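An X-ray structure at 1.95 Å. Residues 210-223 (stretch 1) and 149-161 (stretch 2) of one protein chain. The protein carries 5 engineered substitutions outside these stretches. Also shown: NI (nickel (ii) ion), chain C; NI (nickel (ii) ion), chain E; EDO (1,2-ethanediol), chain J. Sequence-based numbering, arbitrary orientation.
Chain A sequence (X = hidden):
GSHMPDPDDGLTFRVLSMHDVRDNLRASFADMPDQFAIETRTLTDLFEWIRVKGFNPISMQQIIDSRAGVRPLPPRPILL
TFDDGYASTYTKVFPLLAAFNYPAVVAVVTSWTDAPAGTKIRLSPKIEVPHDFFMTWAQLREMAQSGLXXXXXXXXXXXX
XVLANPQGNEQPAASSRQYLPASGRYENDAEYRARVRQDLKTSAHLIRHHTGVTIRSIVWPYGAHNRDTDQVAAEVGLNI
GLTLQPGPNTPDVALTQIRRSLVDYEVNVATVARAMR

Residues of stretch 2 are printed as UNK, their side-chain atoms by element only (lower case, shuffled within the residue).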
# COMPACT_ATOMS: atom_id res chain seq x y z
N HIS A 210 -16.62 4.37 6.76
CA HIS A 210 -16.82 5.37 5.70
C HIS A 210 -17.09 4.84 4.31
O HIS A 210 -17.64 5.58 3.48
CB HIS A 210 -15.59 6.28 5.62
CG HIS A 210 -15.40 7.11 6.84
ND1 HIS A 210 -14.61 6.70 7.89
CD2 HIS A 210 -15.89 8.32 7.18
CE1 HIS A 210 -14.62 7.63 8.83
NE2 HIS A 210 -15.41 8.61 8.43
N THR A 211 -16.71 3.60 4.02
CA THR A 211 -16.91 3.06 2.67
C THR A 211 -17.78 1.80 2.64
O THR A 211 -18.30 1.45 1.59
CB THR A 211 -15.57 2.69 1.97
OG1 THR A 211 -15.06 1.48 2.53
CG2 THR A 211 -14.54 3.80 2.10
N GLY A 212 -17.93 1.13 3.78
CA GLY A 212 -18.72 -0.10 3.83
C GLY A 212 -17.89 -1.33 3.56
O GLY A 212 -18.37 -2.46 3.66
N VAL A 213 -16.62 -1.11 3.24
CA VAL A 213 -15.69 -2.16 2.86
C VAL A 213 -14.97 -2.78 4.06
O VAL A 213 -14.41 -2.08 4.88
CB VAL A 213 -14.62 -1.59 1.89
CG1 VAL A 213 -13.49 -2.59 1.68
CG2 VAL A 213 -15.29 -1.20 0.58
N THR A 214 -15.01 -4.11 4.16
CA THR A 214 -14.20 -4.83 5.14
C THR A 214 -12.86 -5.20 4.49
O THR A 214 -12.83 -6.07 3.63
CB THR A 214 -14.90 -6.12 5.64
OG1 THR A 214 -16.10 -5.77 6.34
CG2 THR A 214 -13.99 -6.93 6.57
N ILE A 215 -11.77 -4.57 4.90
CA ILE A 215 -10.50 -4.80 4.22
C ILE A 215 -9.92 -6.12 4.71
O ILE A 215 -10.31 -6.63 5.76
CB ILE A 215 -9.49 -3.70 4.45
CG1 ILE A 215 -9.14 -3.59 5.93
CG2 ILE A 215 -10.00 -2.39 3.91
CD1 ILE A 215 -7.87 -2.79 6.16
N ARG A 216 -8.97 -6.66 3.95
CA ARG A 216 -8.35 -7.91 4.32
C ARG A 216 -6.86 -7.89 4.03
O ARG A 216 -6.20 -8.91 4.14
CB ARG A 216 -9.02 -9.07 3.59
CG ARG A 216 -9.24 -8.81 2.13
CD ARG A 216 -10.11 -9.86 1.47
NE ARG A 216 -10.53 -9.41 0.15
CZ ARG A 216 -11.31 -10.10 -0.67
NH1 ARG A 216 -11.63 -9.58 -1.85
NH2 ARG A 216 -11.76 -11.29 -0.32
N SER A 217 -6.34 -6.72 3.68
CA SER A 217 -4.94 -6.63 3.31
C SER A 217 -4.28 -5.36 3.84
O SER A 217 -4.96 -4.34 4.05
CB SER A 217 -4.81 -6.69 1.78
OG SER A 217 -5.64 -5.72 1.18
N ILE A 218 -2.97 -5.44 4.09
CA ILE A 218 -2.16 -4.29 4.51
C ILE A 218 -0.99 -4.13 3.57
O ILE A 218 -0.28 -5.10 3.25
CB ILE A 218 -1.63 -4.46 5.96
CG1 ILE A 218 -0.55 -3.42 6.27
CG2 ILE A 218 -1.03 -5.83 6.18
CD1 ILE A 218 -1.09 -2.06 6.52
N VAL A 219 -0.81 -2.91 3.08
CA VAL A 219 0.38 -2.57 2.31
C VAL A 219 1.30 -1.82 3.25
O VAL A 219 0.98 -0.71 3.65
CB VAL A 219 0.08 -1.66 1.09
CG1 VAL A 219 1.41 -1.33 0.33
CG2 VAL A 219 -0.93 -2.33 0.15
N TRP A 220 2.41 -2.44 3.63
CA TRP A 220 3.28 -1.87 4.65
C TRP A 220 4.00 -0.64 4.10
O TRP A 220 4.70 -0.74 3.11
CB TRP A 220 4.29 -2.93 5.10
CG TRP A 220 3.65 -4.13 5.82
CD1 TRP A 220 3.49 -5.42 5.33
CD2 TRP A 220 3.12 -4.14 7.14
NE1 TRP A 220 2.88 -6.21 6.27
CE2 TRP A 220 2.63 -5.45 7.40
CE3 TRP A 220 2.98 -3.16 8.14
CZ2 TRP A 220 2.04 -5.81 8.61
CZ3 TRP A 220 2.39 -3.52 9.35
CH2 TRP A 220 1.92 -4.83 9.57
N PRO A 221 3.86 0.52 4.77
CA PRO A 221 4.67 1.68 4.37
C PRO A 221 6.15 1.35 4.34
O PRO A 221 6.64 0.68 5.26
CB PRO A 221 4.36 2.72 5.45
CG PRO A 221 2.94 2.40 5.85
CD PRO A 221 2.88 0.87 5.81
N TYR A 222 6.83 1.82 3.30
CA TYR A 222 8.26 1.64 3.15
C TYR A 222 8.66 0.16 3.13
O TYR A 222 9.83 -0.15 3.27
CB TYR A 222 9.02 2.37 4.26
CG TYR A 222 8.47 3.75 4.55
CD1 TYR A 222 8.62 4.78 3.63
CD2 TYR A 222 7.81 4.03 5.74
CE1 TYR A 222 8.12 6.04 3.88
CE2 TYR A 222 7.32 5.29 6.01
CZ TYR A 222 7.47 6.29 5.08
OH TYR A 222 6.99 7.55 5.33
N GLY A 223 7.69 -0.73 2.93
CA GLY A 223 7.95 -2.17 2.99
C GLY A 223 8.41 -2.65 4.35
O GLY A 223 9.01 -3.72 4.48
N UNK A 149 -11.95 -1.80 -7.87
CA UNK A 149 -10.93 -1.40 -6.91
C UNK A 149 -11.09 -2.11 -5.57
O UNK A 149 -12.16 -2.09 -4.99
c UNK A 149 -10.10 0.53 -5.53
c UNK A 149 -10.98 0.12 -6.69
c UNK A 149 -10.60 0.86 -7.97
N UNK A 150 -10.01 -2.70 -5.09
CA UNK A 150 -9.95 -3.30 -3.74
C UNK A 150 -9.30 -2.28 -2.83
O UNK A 150 -8.21 -1.78 -3.12
c UNK A 150 -8.74 -5.12 -2.38
c UNK A 150 -9.59 -6.31 -1.94
o UNK A 150 -9.38 -6.81 -0.82
c UNK A 150 -9.13 -4.59 -3.76
o UNK A 150 -10.46 -6.75 -2.73
N UNK A 151 -9.95 -1.96 -1.72
CA UNK A 151 -9.36 -1.03 -0.76
C UNK A 151 -8.53 -1.83 0.24
O UNK A 151 -8.91 -2.92 0.68
c UNK A 151 -10.42 1.64 -1.71
c UNK A 151 -12.19 1.57 0.08
c UNK A 151 -10.45 -0.24 -0.03
c UNK A 151 -11.29 0.74 -0.85
N UNK A 152 -7.38 -1.27 0.58
CA UNK A 152 -6.47 -1.88 1.53
C UNK A 152 -6.03 -0.83 2.54
O UNK A 152 -6.16 0.36 2.29
c UNK A 152 -5.25 -2.45 0.80
N UNK A 153 -5.52 -1.28 3.67
CA UNK A 153 -4.88 -0.38 4.62
C UNK A 153 -3.45 -0.07 4.19
O UNK A 153 -2.71 -0.97 3.81
c UNK A 153 -4.88 -1.00 6.02
o UNK A 153 -4.19 -0.20 6.96
N UNK A 154 -3.09 1.21 4.25
CA UNK A 154 -1.69 1.63 4.18
C UNK A 154 -1.25 2.11 5.56
O UNK A 154 -0.39 2.98 5.68
n UNK A 154 0.77 1.76 2.65
n UNK A 154 1.75 3.30 1.52
c UNK A 154 0.49 3.77 1.83
c UNK A 154 1.90 2.10 2.04
c UNK A 154 -0.13 2.80 2.53
c UNK A 154 -1.50 2.74 3.13
N UNK A 155 -1.86 1.51 6.58
CA UNK A 155 -1.76 1.84 8.02
C UNK A 155 -2.64 3.04 8.36
O UNK A 155 -3.18 3.70 7.48
o UNK A 155 0.09 3.44 8.20
c UNK A 155 -0.32 2.10 8.49
N UNK A 156 -2.82 3.30 9.65
CA UNK A 156 -3.47 4.53 10.11
C UNK A 156 -2.42 5.63 10.17
O UNK A 156 -2.49 6.60 9.45
n UNK A 156 -5.87 6.18 11.31
c UNK A 156 -4.66 6.30 13.12
c UNK A 156 -6.29 7.23 11.99
c UNK A 156 -4.14 4.34 11.48
c UNK A 156 -4.84 5.57 11.99
n UNK A 156 -5.57 7.33 13.09
N UNK A 157 -1.43 5.46 11.03
CA UNK A 157 -0.39 6.46 11.19
C UNK A 157 1.00 5.84 11.27
O UNK A 157 1.80 6.19 12.11
c UNK A 157 -0.68 7.30 12.44
n UNK A 157 0.33 9.07 13.73
o UNK A 157 0.66 9.06 11.50
c UNK A 157 0.16 8.55 12.52
N UNK A 158 1.29 4.88 10.40
CA UNK A 158 2.63 4.29 10.39
C UNK A 158 3.42 4.73 9.17
O UNK A 158 4.52 4.23 8.93
c UNK A 158 2.57 2.61 12.94
c UNK A 158 2.56 2.77 10.43
c UNK A 158 1.79 0.71 11.53
c UNK A 158 1.85 2.21 11.66
N UNK A 159 2.85 5.65 8.39
CA UNK A 159 3.50 6.08 7.15
C UNK A 159 4.43 7.26 7.44
O UNK A 159 4.29 8.34 6.86
n UNK A 159 3.26 5.81 2.56
c UNK A 159 2.92 6.28 4.68
n UNK A 159 4.04 6.92 4.20
c UNK A 159 4.23 6.62 2.93
c UNK A 159 2.44 6.42 6.09
c UNK A 159 2.42 5.59 3.63
N UNK A 160 5.37 7.06 8.36
CA UNK A 160 6.26 8.12 8.78
C UNK A 160 7.43 7.54 9.54
O UNK A 160 7.44 6.35 9.86
n UNK A 160 3.46 7.43 14.91
c UNK A 160 4.98 8.44 10.91
n UNK A 160 5.15 8.92 14.48
n UNK A 160 3.58 8.45 12.85
c UNK A 160 4.16 9.32 11.83
c UNK A 160 5.52 9.12 9.67
c UNK A 160 4.07 8.27 14.08
N UNK A 161 8.40 8.39 9.84
CA UNK A 161 9.55 7.98 10.62
C UNK A 161 9.33 8.29 12.08
O UNK A 161 8.63 9.24 12.42
NI NI C . 3.03 4.89 0.71
NI NI E . -15.99 10.49 9.39
C1 EDO J . -11.94 -5.99 -6.21
O1 EDO J . -11.14 -5.65 -7.35
C2 EDO J . -11.80 -7.48 -5.91
O2 EDO J . -10.54 -7.79 -5.30
O HOH W 1 -8.30 -5.51 1.40
O HOH W 2 2.86 4.12 -1.27
O HOH W 3 4.31 6.32 -0.30

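Position 149 has three side-chain carbons, one carrying the other two; it lies out of reach of stretch 1, and the fork at the first carbon gives Val149.

Position 150 has three carbons in a row, the third carrying two oxygens. One oxygen lies 3.0 Å from Arg216 NE and the other 3.2 Å from Arg216 NH1. A carboxylate on a two-carbon arm is Glu150. Its OE2 and OE1 meet NE and NH1 at N-H...O angles of 174° and 178°, a nearly straight two-point salt bridge at the edge of the guanidinium. OE1 also accepts a hydrogen bond from O2 of the ethanediol.

Position 151 carries four carbons forked at the second, which defines Leu151. CB points toward stretch 1, and CD1 reaches Thr211 OG1 at 3.8 Å and Val213 CG2 at 4.2 Å. Its backbone O is 3.4 Å from Ile215 CG2.

Position 152 has one carbon, 3.3 Å from Ser217 OG and 4.4 Å from Val219 CG2: Ala152.

Position 153 has a carbon followed by an oxygen; the carbon lies 3.5 Å from Ile215 CD1. This is Ser153. It is bridged to Ile218: Ser153 N donates to Ser217 O (3.1 Å) and Val219 N to Ser153 O (2.8 Å).

Position 154 has one carbon and a five-membered ring of three carbons and two nitrogens, an imidazole, hence His154. Although its CB points away, ND1 donates to Val219 O at 2.7 Å, near the ring plane, while NE2 binds nickel at 2.2 Å.

Position 155 again has one carbon and one oxygen, the oxygen 3.8 Å from Pro221 CG: Ser155. Within the stretch, its OG donates to His154 O (2.6 Å).

Position 156 bears a carbon and another ring of three carbons and two nitrogens, with no contact to stretch 1: His156.

Position 157 has two carbons, the second bearing two atoms, one oxygen and one nitrogen; this amide is Asn157, also without contact.

Position 158 has four carbons forked at the second, giving Leu158. Its backbone O is 3.8 Å from Pro221 CB, and its N donates to Ser155 OG (2.9 Å).

Position 159 has a carbon and a third imidazole, with Pro221 CB over one face, 4.1 Å from the centroid: His159. NE2 coordinates the same nickel at 2.1 Å, and Tyr222 OH makes a weak hydrogen bond to the backbone O (3.2 Å).

Position 160 has three carbons, a nitrogen, then a carbon carrying two more nitrogens: Arg160. Its NE donates to Asn157 O (3.0 Å).

Position 161 has no side-chain atoms, so it is Gly161; it is poorly ordered and makes no contact.

The contact, burying 856 Å² in total, combines three elements. Water 1 joins Glu150 OE2 and Leu151 O to Arg216 N and Ser217 OG, supplementing the salt bridge. A single beta bridge fixes the strands, whose directions differ by 64°. Beyond it, Pro221 packs against both metal-binding imidazoles, while the Val219 carbonyl engages ND1 of His154, leaving NE2 for nickel.

Stretch 2, residues 149-161: VELASHSHNLHRG
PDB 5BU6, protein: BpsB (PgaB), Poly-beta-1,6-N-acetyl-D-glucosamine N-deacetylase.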